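Local structure of glycoside hydrolase family 31 (Trueperella pyogenes, 5I0F) at residues 674-682 against 718-728; 654-664 against 692-700. The protein probably breaks down cycloalternan by cleaving its glycosidic bonds through a covalent glycosyl-enzyme intermediate, as a family 31 glycoside hydrolase. All coordinates share one frame; numbering follows the deposited sequence.

Contacts 1 and 2 lie about 14 Å apart, centre to centre, and both fall within the C-terminal domain of the family 31 fold, some 28 and 30 Å from the centre of the chain. Their segments alternate along the sequence: 654-664, 674-682, 692-700, 718-728. Contact 1 lies within a six-stranded antiparallel sheet, where it pairs neighbouring strands 677-679 and 725-728, and 698-701 follows 725-728. Contact 2 packs residues 654-664 against the two-stranded sheet 689-694/712-717 and the approach to strand 698-701. The two touch directly, with Leu-678 CD1 3.5 Å from Met-654 SD.

Contact 1. Residues 674-682 against 718-728; sequences GDELLINPV and VGWDIIPVYRR
The guanidinium of Arg-728 meets Glu-676 at its edge, while the backbone O of Asp-675 lies over one face, too badly angled toward NE for a hydrogen bond. Two nitrogens grip the carboxylate side-on, one to each oxygen: Arg-728 NE donates to Glu-676 OE1 at 2.9 Å, almost within the guanidinium plane, and NH2 completes the salt bridge to Glu-676 OE2 at 2.8 Å. The two planes are 54° apart, consistent with OE1 being met from above the carboxylate plane. A bend in the glutamate chain at chi2 (-59°) turns its carboxylate back to the arginine, and a water bridges OE1 to Arg-728 O. At the edge of the Tyr-726 ring, near its plane, sits Leu-678 O.

The two strands form an antiparallel ladder. Leu-678 and Tyr-726 are a hydrogen-bonded pair, with Leu-678 N to Tyr-726 O at 2.7 Å and 175° and the return bond from Tyr-726 N to Leu-678 O at 2.9 Å; Arg-728 N to Glu-676 O and Asn-680 N to Pro-724 O extend it. Leu-677 with Arg-727 and Ile-679 with Val-725 are non-hydrogen-bonded pairs. On their face, Ile-679 CD1 lies 4.0 Å from Val-725 CG1 and CG2, and its CG2 meets Ile-723 CD1. Beyond the strands, Val-682 CG2 packs 3.6 Å from Pro-724 CD.

Strand 671-673 borders 677-679, and strand 698-701 borders 725-728, placing this pairing inside the six-stranded antiparallel sheet. Helix 572-583 packs against Pro-681 and Val-682, while Trp-699 of strand 698-701 touches Leu-678 and Tyr-726.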
loop_
_atom_site.group_PDB
_atom_site.type_symbol
_atom_site.label_atom_id
_atom_site.label_comp_id
_atom_site.label_asym_id
_atom_site.label_seq_id
_atom_site.Cartn_x
_atom_site.Cartn_y
_atom_site.Cartn_z
ATOM N N GLY A 674 -7.071 -9.525 -20.154
ATOM C CA GLY A 674 -7.337 -8.920 -21.458
ATOM C C GLY A 674 -8.726 -9.248 -21.993
ATOM O O GLY A 674 -9.615 -9.645 -21.247
ATOM N N ASP A 675 -8.908 -9.065 -23.292
ATOM C CA ASP A 675 -10.211 -9.277 -23.935
ATOM C C ASP A 675 -10.606 -10.727 -24.080
ATOM O O ASP A 675 -11.788 -11.010 -24.155
ATOM C CB ASP A 675 -10.225 -8.709 -25.356
ATOM C CG ASP A 675 -10.189 -7.206 -25.411
ATOM O OD1 ASP A 675 -10.306 -6.509 -24.397
ATOM O OD2 ASP A 675 -10.094 -6.704 -26.544
ATOM N N GLU A 676 -9.645 -11.636 -24.181
ATOM C CA GLU A 676 -9.937 -12.964 -24.742
ATOM C C GLU A 676 -9.966 -14.141 -23.751
ATOM O O GLU A 676 -10.594 -15.167 -24.045
ATOM C CB GLU A 676 -8.956 -13.281 -25.880
ATOM C CG GLU A 676 -8.860 -12.213 -26.964
ATOM C CD GLU A 676 -10.187 -11.924 -27.671
ATOM O OE1 GLU A 676 -11.053 -12.825 -27.770
ATOM O OE2 GLU A 676 -10.389 -10.781 -28.144
ATOM N N LEU A 677 -9.314 -14.006 -22.605
ATOM C CA LEU A 677 -9.146 -15.118 -21.676
ATOM C C LEU A 677 -9.901 -14.895 -20.387
ATOM O O LEU A 677 -9.750 -13.849 -19.742
ATOM C CB LEU A 677 -7.661 -15.344 -21.376
ATOM C CG LEU A 677 -6.750 -15.680 -22.561
ATOM C CD1 LEU A 677 -5.342 -15.882 -22.049
ATOM C CD2 LEU A 677 -7.236 -16.901 -23.331
ATOM N N LEU A 678 -10.714 -15.877 -20.008
ATOM C CA LEU A 678 -11.406 -15.890 -18.730
ATOM C C LEU A 678 -10.650 -16.835 -17.786
ATOM O O LEU A 678 -10.485 -18.024 -18.111
ATOM C CB LEU A 678 -12.860 -16.370 -18.924
ATOM C CG LEU A 678 -13.739 -16.460 -17.665
ATOM C CD1 LEU A 678 -13.636 -15.205 -16.837
ATOM C CD2 LEU A 678 -15.192 -16.696 -18.042
ATOM N N ILE A 679 -10.202 -16.311 -16.639
ATOM C CA ILE A 679 -9.379 -17.066 -15.696
ATOM C C ILE A 679 -10.152 -17.386 -14.423
ATOM O O ILE A 679 -10.856 -16.528 -13.908
ATOM C CB ILE A 679 -8.119 -16.273 -15.251
ATOM C CG1 ILE A 679 -7.502 -15.464 -16.407
ATOM C CG2 ILE A 679 -7.113 -17.206 -14.578
ATOM C CD1 ILE A 679 -7.093 -16.280 -17.610
ATOM N N ASN A 680 -9.973 -18.578 -13.880
ATOM C CA ASN A 680 -10.623 -18.953 -12.631
ATOM C C ASN A 680 -9.707 -19.788 -11.740
ATOM O O ASN A 680 -9.797 -21.038 -11.744
ATOM C CB ASN A 680 -11.957 -19.665 -12.886
ATOM C CG ASN A 680 -12.774 -19.845 -11.617
ATOM O OD1 ASN A 680 -12.437 -19.285 -10.561
ATOM N ND2 ASN A 680 -13.848 -20.629 -11.702
ATOM N N PRO A 681 -8.821 -19.108 -10.982
ATOM C CA PRO A 681 -7.879 -19.792 -10.082
ATOM C C PRO A 681 -8.532 -20.784 -9.130
ATOM O O PRO A 681 -9.648 -20.540 -8.639
ATOM C CB PRO A 681 -7.267 -18.622 -9.284
ATOM C CG PRO A 681 -7.348 -17.454 -10.216
ATOM C CD PRO A 681 -8.667 -17.628 -10.891
ATOM N N VAL A 682 -7.829 -21.882 -8.849
ATOM C CA VAL A 682 -8.323 -22.922 -7.950
ATOM C C VAL A 682 -7.797 -22.579 -6.560
ATOM O O VAL A 682 -6.599 -22.657 -6.317
ATOM C CB VAL A 682 -7.833 -24.313 -8.398
ATOM C CG1 VAL A 682 -8.309 -25.411 -7.441
ATOM C CG2 VAL A 682 -8.324 -24.580 -9.809
ATOM N N VAL A 718 -9.404 -30.525 -12.478
ATOM C CA VAL A 718 -8.256 -29.647 -12.203
ATOM C C VAL A 718 -7.074 -30.361 -11.523
ATOM O O VAL A 718 -6.766 -30.138 -10.342
ATOM C CB VAL A 718 -8.677 -28.373 -11.419
ATOM C CG1 VAL A 718 -9.457 -27.436 -12.326
ATOM C CG2 VAL A 718 -9.485 -28.696 -10.172
ATOM N N GLY A 719 -6.380 -31.198 -12.292
ATOM C CA GLY A 719 -5.057 -31.660 -11.877
ATOM C C GLY A 719 -4.157 -30.432 -11.690
ATOM O O GLY A 719 -4.493 -29.327 -12.134
ATOM N N TRP A 720 -2.996 -30.611 -11.075
ATOM C CA TRP A 720 -2.136 -29.454 -10.783
ATOM C C TRP A 720 -1.584 -28.778 -12.042
ATOM O O TRP A 720 -1.214 -27.610 -12.004
ATOM C CB TRP A 720 -1.003 -29.866 -9.849
ATOM C CG TRP A 720 -1.442 -30.198 -8.441
ATOM C CD1 TRP A 720 -2.721 -30.366 -7.976
ATOM C CD2 TRP A 720 -0.579 -30.420 -7.326
ATOM N NE1 TRP A 720 -2.694 -30.695 -6.646
ATOM C CE2 TRP A 720 -1.391 -30.728 -6.221
ATOM C CE3 TRP A 720 0.816 -30.407 -7.165
ATOM C CZ2 TRP A 720 -0.860 -31.004 -4.944
ATOM C CZ3 TRP A 720 1.346 -30.674 -5.886
ATOM C CH2 TRP A 720 0.496 -30.963 -4.798
ATOM N N ASP A 721 -1.551 -29.505 -13.157
ATOM C CA ASP A 721 -1.162 -28.958 -14.460
ATOM C C ASP A 721 -2.262 -28.178 -15.182
ATOM O O ASP A 721 -2.036 -27.714 -16.296
ATOM C CB ASP A 721 -0.585 -30.050 -15.377
ATOM C CG ASP A 721 -1.501 -31.222 -15.562
ATOM O OD1 ASP A 721 -2.545 -31.351 -14.894
ATOM O OD2 ASP A 721 -1.146 -32.080 -16.375
ATOM N N ILE A 722 -3.432 -28.016 -14.556
ATOM C CA ILE A 722 -4.547 -27.212 -15.100
ATOM C C ILE A 722 -4.907 -26.071 -14.140
ATOM O O ILE A 722 -5.004 -26.284 -12.946
ATOM C CB ILE A 722 -5.823 -28.082 -15.255
ATOM C CG1 ILE A 722 -5.541 -29.311 -16.143
ATOM C CG2 ILE A 722 -7.024 -27.281 -15.756
ATOM C CD1 ILE A 722 -5.244 -28.995 -17.589
ATOM N N ILE A 723 -5.126 -24.886 -14.700
ATOM C CA ILE A 723 -5.914 -23.831 -14.068
ATOM C C ILE A 723 -7.019 -23.514 -15.090
ATOM O O ILE A 723 -6.709 -23.336 -16.256
ATOM C CB ILE A 723 -5.097 -22.570 -13.684
ATOM C CG1 ILE A 723 -6.046 -21.448 -13.211
ATOM C CG2 ILE A 723 -4.187 -22.086 -14.810
ATOM C CD1 ILE A 723 -5.350 -20.168 -12.776
ATOM N N PRO A 724 -8.300 -23.455 -14.657
ATOM C CA PRO A 724 -9.358 -23.205 -15.625
ATOM C C PRO A 724 -9.212 -21.857 -16.341
ATOM O O PRO A 724 -9.146 -20.793 -15.701
ATOM C CB PRO A 724 -10.638 -23.274 -14.785
ATOM C CG PRO A 724 -10.281 -24.149 -13.637
ATOM C CD PRO A 724 -8.848 -23.822 -13.340
ATOM N N VAL A 725 -9.113 -21.934 -17.659
ATOM C CA VAL A 725 -8.897 -20.790 -18.513
ATOM C C VAL A 725 -9.699 -21.051 -19.769
ATOM O O VAL A 725 -9.548 -22.125 -20.375
ATOM C CB VAL A 725 -7.405 -20.601 -18.891
ATOM C CG1 VAL A 725 -7.246 -19.523 -19.968
ATOM C CG2 VAL A 725 -6.571 -20.235 -17.659
ATOM N N TYR A 726 -10.529 -20.083 -20.152
ATOM C CA TYR A 726 -11.391 -20.203 -21.332
ATOM C C TYR A 726 -11.119 -19.041 -22.275
ATOM O O TYR A 726 -10.998 -17.906 -21.827
ATOM C CB TYR A 726 -12.857 -20.228 -20.902
ATOM C CG TYR A 726 -13.168 -21.406 -20.001
ATOM C CD1 TYR A 726 -12.972 -21.320 -18.637
ATOM C CD2 TYR A 726 -13.625 -22.628 -20.530
ATOM C CE1 TYR A 726 -13.250 -22.391 -17.795
ATOM C CE2 TYR A 726 -13.908 -23.718 -19.702
ATOM C CZ TYR A 726 -13.724 -23.597 -18.335
ATOM O OH TYR A 726 -13.972 -24.643 -17.472
ATOM N N ARG A 727 -10.973 -19.337 -23.568
ATOM C CA ARG A 727 -10.707 -18.326 -24.582
ATOM C C ARG A 727 -11.954 -18.083 -25.412
ATOM O O ARG A 727 -12.592 -19.046 -25.850
ATOM C CB ARG A 727 -9.577 -18.777 -25.514
ATOM C CG ARG A 727 -9.196 -17.761 -26.601
ATOM C CD ARG A 727 -8.408 -18.407 -27.741
ATOM N NE ARG A 727 -7.202 -19.011 -27.216
ATOM C CZ ARG A 727 -6.733 -20.236 -27.463
ATOM N NH1 ARG A 727 -7.321 -21.092 -28.312
ATOM N NH2 ARG A 727 -5.607 -20.605 -26.844
ATOM N N ARG A 728 -12.278 -16.815 -25.667
ATOM C CA ARG A 728 -13.422 -16.493 -26.537
ATOM C C ARG A 728 -13.230 -17.140 -27.894
ATOM O O ARG A 728 -12.132 -17.126 -28.441
ATOM C CB ARG A 728 -13.575 -14.999 -26.752
ATOM C CG ARG A 728 -13.963 -14.214 -25.510
ATOM C CD ARG A 728 -14.528 -12.842 -25.852
ATOM N NE ARG A 728 -13.660 -12.068 -26.750
ATOM C CZ ARG A 728 -13.917 -10.822 -27.161
ATOM N NH1 ARG A 728 -15.005 -10.187 -26.755
ATOM N NH2 ARG A 728 -13.081 -10.196 -27.979
HETATM O O HOH W 1 -10.044 -15.193 -28.803
#

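Contact 2. Residues 654-664 against 692-700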
loop_
_atom_site.group_PDB
_atom_site.type_symbol
_atom_site.label_atom_id
_atom_site.label_comp_id
_atom_site.label_asym_id
_atom_site.label_seq_id
_atom_site.Cartn_x
_atom_site.Cartn_y
_atom_site.Cartn_z
ATOM N N MET A 654 -15.229 -8.810 -14.280
ATOM C CA MET A 654 -16.173 -9.260 -15.312
ATOM C C MET A 654 -17.127 -8.166 -15.781
ATOM O O MET A 654 -17.595 -8.184 -16.921
ATOM C CB MET A 654 -16.992 -10.417 -14.779
ATOM C CG MET A 654 -16.160 -11.580 -14.295
ATOM S SD MET A 654 -15.686 -12.633 -15.659
ATOM C CE MET A 654 -17.222 -13.545 -15.728
ATOM N N PHE A 655 -17.422 -7.212 -14.897
ATOM C CA PHE A 655 -18.388 -6.165 -15.208
ATOM C C PHE A 655 -17.944 -5.232 -16.328
ATOM O O PHE A 655 -18.790 -4.569 -16.902
ATOM C CB PHE A 655 -18.832 -5.375 -13.951
ATOM C CG PHE A 655 -17.795 -4.438 -13.392
ATOM C CD1 PHE A 655 -17.627 -3.171 -13.925
ATOM C CD2 PHE A 655 -17.045 -4.788 -12.288
ATOM C CE1 PHE A 655 -16.699 -2.291 -13.394
ATOM C CE2 PHE A 655 -16.101 -3.919 -11.757
ATOM C CZ PHE A 655 -15.934 -2.662 -12.304
ATOM N N TYR A 656 -16.644 -5.162 -16.647
ATOM C CA TYR A 656 -16.203 -4.275 -17.733
ATOM C C TYR A 656 -16.765 -4.702 -19.095
ATOM O O TYR A 656 -17.150 -3.852 -19.885
ATOM C CB TYR A 656 -14.657 -4.123 -17.788
ATOM C CG TYR A 656 -14.186 -3.224 -16.682
ATOM C CD1 TYR A 656 -14.359 -1.846 -16.759
ATOM C CD2 TYR A 656 -13.644 -3.751 -15.519
ATOM C CE1 TYR A 656 -13.968 -1.013 -15.715
ATOM C CE2 TYR A 656 -13.245 -2.930 -14.460
ATOM C CZ TYR A 656 -13.419 -1.568 -14.557
ATOM O OH TYR A 656 -13.037 -0.759 -13.507
ATOM N N ASP A 657 -16.813 -6.006 -19.351
ATOM C CA ASP A 657 -17.268 -6.526 -20.632
ATOM C C ASP A 657 -18.621 -7.236 -20.535
ATOM O O ASP A 657 -19.220 -7.487 -21.574
ATOM C CB ASP A 657 -16.227 -7.502 -21.219
ATOM C CG ASP A 657 -14.832 -6.884 -21.369
ATOM O OD1 ASP A 657 -14.743 -5.722 -21.816
ATOM O OD2 ASP A 657 -13.819 -7.572 -21.053
ATOM N N HIS A 658 -19.096 -7.569 -19.327
ATOM C CA HIS A 658 -20.321 -8.374 -19.146
ATOM C C HIS A 658 -21.270 -7.833 -18.066
ATOM O O HIS A 658 -21.988 -8.611 -17.438
ATOM C CB HIS A 658 -19.954 -9.841 -18.837
ATOM C CG HIS A 658 -19.002 -10.438 -19.825
ATOM N ND1 HIS A 658 -17.655 -10.574 -19.571
ATOM C CD2 HIS A 658 -19.191 -10.878 -21.089
ATOM C CE1 HIS A 658 -17.057 -11.096 -20.629
ATOM N NE2 HIS A 658 -17.969 -11.290 -21.562
ATOM N N ALA A 659 -21.342 -6.510 -17.901
ATOM C CA ALA A 659 -22.184 -5.906 -16.840
ATOM C C ALA A 659 -23.695 -6.089 -17.002
ATOM O O ALA A 659 -24.436 -5.900 -16.043
ATOM C CB ALA A 659 -21.881 -4.417 -16.686
ATOM N N ASP A 660 -24.173 -6.427 -18.194
ATOM C CA ASP A 660 -25.611 -6.701 -18.344
ATOM C C ASP A 660 -26.024 -8.130 -17.899
ATOM O O ASP A 660 -27.182 -8.502 -18.014
ATOM C CB ASP A 660 -26.087 -6.373 -19.769
ATOM C CG ASP A 660 -25.440 -7.234 -20.817
ATOM O OD1 ASP A 660 -24.590 -8.087 -20.472
ATOM O OD2 ASP A 660 -25.772 -7.047 -22.005
ATOM N N ASP A 661 -25.084 -8.916 -17.389
ATOM C CA ASP A 661 -25.361 -10.259 -16.906
ATOM C C ASP A 661 -25.254 -10.275 -15.379
ATOM O O ASP A 661 -24.161 -10.220 -14.858
ATOM C CB ASP A 661 -24.348 -11.208 -17.507
ATOM C CG ASP A 661 -24.625 -12.663 -17.181
ATOM O OD1 ASP A 661 -25.365 -12.982 -16.237
ATOM O OD2 ASP A 661 -24.073 -13.490 -17.900
ATOM N N PRO A 662 -26.383 -10.373 -14.665
ATOM C CA PRO A 662 -26.324 -10.289 -13.202
ATOM C C PRO A 662 -25.591 -11.437 -12.499
ATOM O O PRO A 662 -25.146 -11.259 -11.376
ATOM C CB PRO A 662 -27.806 -10.252 -12.773
ATOM C CG PRO A 662 -28.627 -10.390 -13.995
ATOM C CD PRO A 662 -27.740 -10.660 -15.164
ATOM N N GLU A 663 -25.455 -12.593 -13.152
ATOM C CA GLU A 663 -24.770 -13.745 -12.554
ATOM C C GLU A 663 -23.262 -13.542 -12.303
ATOM O O GLU A 663 -22.692 -14.234 -11.480
ATOM C CB GLU A 663 -25.023 -15.004 -13.409
ATOM C CG GLU A 663 -24.306 -16.300 -12.992
ATOM C CD GLU A 663 -24.762 -16.919 -11.665
ATOM O OE1 GLU A 663 -25.818 -16.485 -11.134
ATOM O OE2 GLU A 663 -24.083 -17.884 -11.165
ATOM N N ILE A 664 -22.625 -12.586 -12.976
ATOM C CA ILE A 664 -21.201 -12.327 -12.754
ATOM C C ILE A 664 -20.860 -12.006 -11.284
ATOM O O ILE A 664 -19.782 -12.353 -10.812
ATOM C CB ILE A 664 -20.643 -11.211 -13.682
ATOM C CG1 ILE A 664 -21.293 -9.846 -13.390
ATOM C CG2 ILE A 664 -20.778 -11.600 -15.148
ATOM C CD1 ILE A 664 -20.726 -8.695 -14.194
ATOM N N THR A 692 -16.781 -22.825 -13.256
ATOM C CA THR A 692 -16.641 -21.473 -13.771
ATOM C C THR A 692 -17.965 -21.020 -14.402
ATOM O O THR A 692 -18.595 -21.790 -15.129
ATOM C CB THR A 692 -15.499 -21.488 -14.816
ATOM O OG1 THR A 692 -14.297 -21.891 -14.160
ATOM C CG2 THR A 692 -15.277 -20.140 -15.455
ATOM N N TYR A 693 -18.394 -19.787 -14.113
ATOM C CA TYR A 693 -19.503 -19.190 -14.864
ATOM C C TYR A 693 -18.980 -18.601 -16.166
ATOM O O TYR A 693 -18.075 -17.746 -16.154
ATOM C CB TYR A 693 -20.287 -18.122 -14.061
ATOM C CG TYR A 693 -21.399 -17.519 -14.906
ATOM C CD1 TYR A 693 -22.536 -18.271 -15.237
ATOM C CD2 TYR A 693 -21.281 -16.235 -15.446
ATOM C CE1 TYR A 693 -23.531 -17.750 -16.059
ATOM C CE2 TYR A 693 -22.273 -15.697 -16.244
ATOM C CZ TYR A 693 -23.394 -16.459 -16.555
ATOM O OH TYR A 693 -24.353 -15.931 -17.367
ATOM N N LEU A 694 -19.555 -19.047 -17.289
ATOM C CA LEU A 694 -19.249 -18.482 -18.600
ATOM C C LEU A 694 -20.355 -17.533 -18.999
ATOM O O LEU A 694 -21.529 -17.917 -18.991
ATOM C CB LEU A 694 -19.135 -19.571 -19.679
ATOM C CG LEU A 694 -18.075 -20.633 -19.476
ATOM C CD1 LEU A 694 -18.199 -21.675 -20.582
ATOM C CD2 LEU A 694 -16.682 -20.007 -19.451
ATOM N N PRO A 695 -20.006 -16.292 -19.353
ATOM C CA PRO A 695 -21.018 -15.390 -19.914
ATOM C C PRO A 695 -21.340 -15.731 -21.377
ATOM O O PRO A 695 -20.688 -16.594 -21.959
ATOM C CB PRO A 695 -20.381 -14.000 -19.768
ATOM C CG PRO A 695 -18.932 -14.226 -19.595
ATOM C CD PRO A 695 -18.682 -15.653 -19.216
ATOM N N GLU A 696 -22.330 -15.051 -21.955
ATOM C CA GLU A 696 -22.838 -15.378 -23.297
ATOM C C GLU A 696 -21.721 -15.346 -24.344
ATOM O O GLU A 696 -20.781 -14.558 -24.231
ATOM C CB GLU A 696 -23.953 -14.410 -23.728
ATOM C CG GLU A 696 -25.238 -14.466 -22.901
ATOM C CD GLU A 696 -26.130 -15.662 -23.216
ATOM O OE1 GLU A 696 -26.409 -15.950 -24.414
ATOM O OE2 GLU A 696 -26.580 -16.312 -22.243
ATOM N N GLY A 697 -21.845 -16.216 -25.344
ATOM C CA GLY A 697 -20.842 -16.401 -26.391
ATOM C C GLY A 697 -20.280 -17.801 -26.306
ATOM O O GLY A 697 -20.603 -18.542 -25.380
ATOM N N GLN A 698 -19.429 -18.161 -27.262
ATOM C CA GLN A 698 -18.748 -19.463 -27.248
ATOM C C GLN A 698 -17.336 -19.343 -26.659
ATOM O O GLN A 698 -16.636 -18.353 -26.874
ATOM C CB GLN A 698 -18.695 -20.089 -28.651
ATOM C CG GLN A 698 -19.896 -20.959 -28.977
ATOM C CD GLN A 698 -21.198 -20.238 -28.724
ATOM O OE1 GLN A 698 -21.338 -19.069 -29.104
ATOM N NE2 GLN A 698 -22.159 -20.909 -28.065
ATOM N N TRP A 699 -16.934 -20.387 -25.945
ATOM C CA TRP A 699 -15.685 -20.408 -25.192
ATOM C C TRP A 699 -14.941 -21.703 -25.467
ATOM O O TRP A 699 -15.562 -22.762 -25.566
ATOM C CB TRP A 699 -15.987 -20.257 -23.694
ATOM C CG TRP A 699 -16.571 -18.927 -23.352
ATOM C CD1 TRP A 699 -17.896 -18.604 -23.300
ATOM C CD2 TRP A 699 -15.855 -17.738 -23.009
ATOM N NE1 TRP A 699 -18.048 -17.280 -22.956
ATOM C CE2 TRP A 699 -16.815 -16.723 -22.778
ATOM C CE3 TRP A 699 -14.498 -17.425 -22.892
ATOM C CZ2 TRP A 699 -16.461 -15.418 -22.404
ATOM C CZ3 TRP A 699 -14.141 -16.125 -22.534
ATOM C CH2 TRP A 699 -15.123 -15.137 -22.291
ATOM N N GLU A 700 -13.618 -21.597 -25.614
ATOM C CA GLU A 700 -12.731 -22.720 -25.898
ATOM C C GLU A 700 -11.853 -22.983 -24.660
ATOM O O GLU A 700 -11.270 -22.042 -24.122
ATOM C CB GLU A 700 -11.858 -22.377 -27.128
ATOM C CG GLU A 700 -10.811 -23.434 -27.509
ATOM C CD GLU A 700 -10.144 -23.229 -28.888
ATOM O OE1 GLU A 700 -10.537 -22.313 -29.661
ATOM O OE2 GLU A 700 -9.209 -24.016 -29.209
HETATM O O HOH W 2 -23.339 -12.942 -20.501
#
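The ring and hydroxyl of Tyr-693 meet Asp-661 and the 3-10 segment 662-664. CB carries the ring to the contact, with CG anti to the backbone N (chi1 179°), which sends it across to Glu-663. Glu-663 CG stands over the ring centre, 3.4 Å from the centroid of Tyr-693 and 11° off the normal, a CH-pi contact over the face; it is slightly nearer Tyr-693 CD1 and CE1, both at 3.5 Å. Tyr-693 CE2 has Ile-664 CG2 at 4.5 Å and Asp-661 OD2 near the ring plane, and CZ also approaches Glu-663 CB. At the tip, Tyr-693 OH donates to Asp-661 OD2 at 2.5 Å, a short bond that uses the syn lone pair of the carboxylate, whose plane stands 83° from the ring.

Both carboxylate oxygens of Asp-661 accept bonds. OD1 accepts from Glu-663 N, closing an Asx turn. A water donates to Asp-661 OD2 (2.8 Å) and accepts from Glu-696 N, linking the two segments. OD2 thus has two donors, which should stabilise its negative charge. The Glu-663 carboxylate is directed elsewhere, to His-667.

In a second CH-pi contact Pro-695 CG sits 3.6 Å from the centroid of the His-658 ring, while Asp-657 CB lies over the opposite face. Pro-695 O accepts from Trp-699 NE1 at 2.9 Å, a bond that spans the loop between strands 689-694 and 698-701, and the edge of that indole approaches His-658 NE2.

His-658, at the end of the short, weakly bonded helix 655-658, and Asp-661 to Ile-664 thus pack against Tyr-693 and Pro-695, next to that loop. Pro-695 also touches Leu-678 of strand 677-679, Thr-692 pairs through its backbone with Val-714, and Phe-655 and Tyr-656 pack against helix 273-284.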